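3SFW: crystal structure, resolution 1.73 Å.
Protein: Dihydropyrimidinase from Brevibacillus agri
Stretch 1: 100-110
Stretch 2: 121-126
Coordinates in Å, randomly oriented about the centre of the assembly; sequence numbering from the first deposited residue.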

# COMPACT_ATOMS: atom_id res chain seq x y z
N SER A 100 23.27 -4.60 36.96
CA SER A 100 23.95 -5.27 35.84
C SER A 100 22.99 -6.25 35.17
O SER A 100 22.11 -6.84 35.83
N LEU A 101 23.19 -6.47 33.88
CA LEU A 101 22.44 -7.50 33.16
C LEU A 101 22.74 -8.86 33.76
O LEU A 101 21.88 -9.71 33.82
N HIS A 102 24.00 -9.11 34.14
CA HIS A 102 24.36 -10.43 34.60
C HIS A 102 23.73 -10.79 35.93
O HIS A 102 23.47 -11.95 36.17
N SER A 103 23.47 -9.79 36.77
CA SER A 103 22.79 -10.06 38.04
C SER A 103 21.36 -10.51 37.78
O SER A 103 20.87 -11.37 38.44
N ALA A 104 20.71 -9.91 36.80
CA ALA A 104 19.31 -10.30 36.50
C ALA A 104 19.32 -11.72 35.95
O ALA A 104 18.47 -12.56 36.32
N ILE A 105 20.28 -12.02 35.07
CA ILE A 105 20.43 -13.39 34.55
C ILE A 105 20.63 -14.44 35.66
O ILE A 105 19.99 -15.52 35.66
N ALA A 106 21.45 -14.10 36.65
CA ALA A 106 21.63 -15.03 37.79
C ALA A 106 20.33 -15.25 38.58
O ALA A 106 20.00 -16.40 38.98
N THR A 107 19.58 -14.17 38.75
CA THR A 107 18.27 -14.25 39.41
C THR A 107 17.30 -15.17 38.68
O THR A 107 16.63 -16.04 39.32
N TRP A 108 17.26 -15.05 37.36
CA TRP A 108 16.44 -15.97 36.56
C TRP A 108 16.88 -17.43 36.57
O TRP A 108 16.04 -18.32 36.62
N HIS A 109 18.20 -17.71 36.54
CA HIS A 109 18.65 -19.08 36.69
C HIS A 109 18.19 -19.64 38.03
O HIS A 109 17.77 -20.80 38.12
N GLU A 110 18.19 -18.80 39.06
CA GLU A 110 17.80 -19.28 40.41
C GLU A 110 16.26 -19.53 40.48
O GLU A 110 15.85 -20.53 41.06
N GLY A 121 14.98 -21.60 27.88
CA GLY A 121 15.98 -20.60 27.65
C GLY A 121 15.48 -19.31 28.23
O GLY A 121 14.34 -19.25 28.76
N PHE A 122 16.33 -18.28 28.15
CA PHE A 122 15.91 -16.94 28.53
C PHE A 122 16.09 -15.95 27.39
O PHE A 122 17.13 -15.96 26.71
N HIS A 123 15.15 -14.99 27.27
CA HIS A 123 15.43 -13.70 26.60
C HIS A 123 15.89 -12.69 27.66
O HIS A 123 15.60 -12.86 28.84
N LEU A 124 16.44 -11.56 27.24
CA LEU A 124 16.86 -10.52 28.24
C LEU A 124 16.23 -9.18 27.92
O LEU A 124 16.40 -8.65 26.80
N MET A 125 15.50 -8.62 28.88
CA MET A 125 14.96 -7.23 28.78
C MET A 125 16.08 -6.19 28.78
O MET A 125 17.00 -6.28 29.59
N VAL A 126 16.03 -5.25 27.86
CA VAL A 126 16.96 -4.07 27.91
C VAL A 126 16.12 -2.83 28.26
O VAL A 126 15.12 -2.56 27.57

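The helix 101-110 lies over the strand 121-124, running nearly antiparallel to it at 150°. The axes come within 10.2 Å, which leaves room for one layer of side chains between them. Phe-122 and Leu-124 supply the strand's share, and both point toward the helix.

Leu-124 adopts chi1 t and chi2 p. It meets two helix residues one turn apart. Its CD2 lies 4.0 Å from CD1 of Leu-101, and its CD1 lies 4.0 Å from CG1 of Ile-105. Leu-101 points toward the strand with chi1 m and chi2 t. Ile-105 has the same m, t wells but leaves the helix sideways; the end of its side chain comes nearer the strand. Ala-104 also points toward the strand, but its CB stays 4.9 Å from CD1 of Leu-124.

Phe-122, chi1 m, has the largest covered area of the contact. Trp-108 points toward it with chi1 at -105°, between wells. CB of Trp-108 sits over the Phe-122 face, 4.0 Å from the ring centroid, in a CH-pi contact. The Trp-108 ring then turns its edge to that face, with planes at 86° and CD1 of Trp-108 3.8 Å from CE1 of Phe-122. The tip of the phenyl ring reaches the helix backbone, where CZ of Phe-122 is 3.4 Å from O of Trp-108.

His-109 closes this end. It starts sideways with chi1 m, and its end comes nearer the strand. Its face receives the edge of Phe-122, with ND1 of His-109 3.8 Å from CE2 of Phe-122.

No hydrogen bond joins the two stretches. NE1 of Trp-108 is hydrogen-bonded elsewhere in the structure. At the helix start, clear of the strand, OG of Ser-100 caps the helix by accepting from N of Ser-103 at 2.9 Å.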

# COMPACT_ATOMS: atom_id res chain seq x y z
CB SER A 100 25.19 -5.98 36.28
OG SER A 100 24.91 -7.23 36.87
CB LEU A 101 22.84 -7.50 31.68
CG LEU A 101 22.64 -6.19 30.90
CD1 LEU A 101 23.10 -6.36 29.47
CD2 LEU A 101 21.14 -5.76 30.95
CB HIS A 102 25.90 -10.62 34.70
CG HIS A 102 26.59 -10.75 33.35
ND1 HIS A 102 27.00 -11.96 32.82
CD2 HIS A 102 26.87 -9.81 32.41
CE1 HIS A 102 27.57 -11.75 31.64
NE2 HIS A 102 27.56 -10.44 31.40
CB SER A 103 22.84 -8.87 39.00
OG SER A 103 22.18 -7.74 38.46
CB ALA A 104 18.70 -9.30 35.48
CB ILE A 105 21.59 -13.45 33.48
CG1 ILE A 105 21.23 -12.53 32.30
CG2 ILE A 105 21.91 -14.93 33.09
CD1 ILE A 105 22.46 -12.20 31.36
CB ALA A 106 22.76 -14.51 38.72
CB THR A 107 17.67 -12.85 39.54
OG1 THR A 107 18.52 -12.09 40.40
CG2 THR A 107 16.25 -12.94 40.16
CB TRP A 108 16.23 -15.42 35.12
CG TRP A 108 14.88 -14.86 34.89
CD1 TRP A 108 13.88 -15.45 34.14
CD2 TRP A 108 14.30 -13.69 35.48
NE1 TRP A 108 12.71 -14.73 34.26
CE2 TRP A 108 12.94 -13.63 35.04
CE3 TRP A 108 14.78 -12.69 36.37
CZ2 TRP A 108 12.05 -12.62 35.47
CZ3 TRP A 108 13.90 -11.64 36.75
CH2 TRP A 108 12.56 -11.61 36.28
CB HIS A 109 20.18 -19.15 36.57
CG HIS A 109 20.67 -19.22 35.15
ND1 HIS A 109 20.51 -20.34 34.36
CD2 HIS A 109 21.19 -18.25 34.34
CE1 HIS A 109 21.05 -20.10 33.17
NE2 HIS A 109 21.44 -18.84 33.12
CB GLU A 110 18.30 -18.33 41.51
CG GLU A 110 17.91 -18.71 42.96
CD GLU A 110 18.45 -20.08 43.42
OE1 GLU A 110 17.91 -20.62 44.41
OE2 GLU A 110 19.40 -20.61 42.80
CB PHE A 122 16.74 -16.42 29.74
CG PHE A 122 16.58 -17.25 30.99
CD1 PHE A 122 15.32 -17.73 31.41
CD2 PHE A 122 17.70 -17.54 31.77
CE1 PHE A 122 15.20 -18.55 32.47
CE2 PHE A 122 17.58 -18.39 32.88
CZ PHE A 122 16.34 -18.86 33.26
CB HIS A 123 14.16 -13.11 25.94
CG HIS A 123 13.31 -14.11 25.21
ND1 HIS A 123 13.67 -14.67 23.99
CD2 HIS A 123 12.07 -14.58 25.50
CE1 HIS A 123 12.67 -15.43 23.57
NE2 HIS A 123 11.73 -15.46 24.52
CB LEU A 124 18.39 -10.37 28.22
CG LEU A 124 18.92 -9.37 29.26
CD1 LEU A 124 18.67 -9.93 30.67
CD2 LEU A 124 20.42 -9.23 29.00
CB MET A 125 14.03 -6.97 29.95
CG MET A 125 13.63 -5.48 30.06
SD MET A 125 12.57 -5.41 31.56
CE MET A 125 12.63 -3.62 31.81
CB VAL A 126 17.71 -3.88 26.56
CG1 VAL A 126 18.66 -2.68 26.60
CG2 VAL A 126 18.50 -5.15 26.24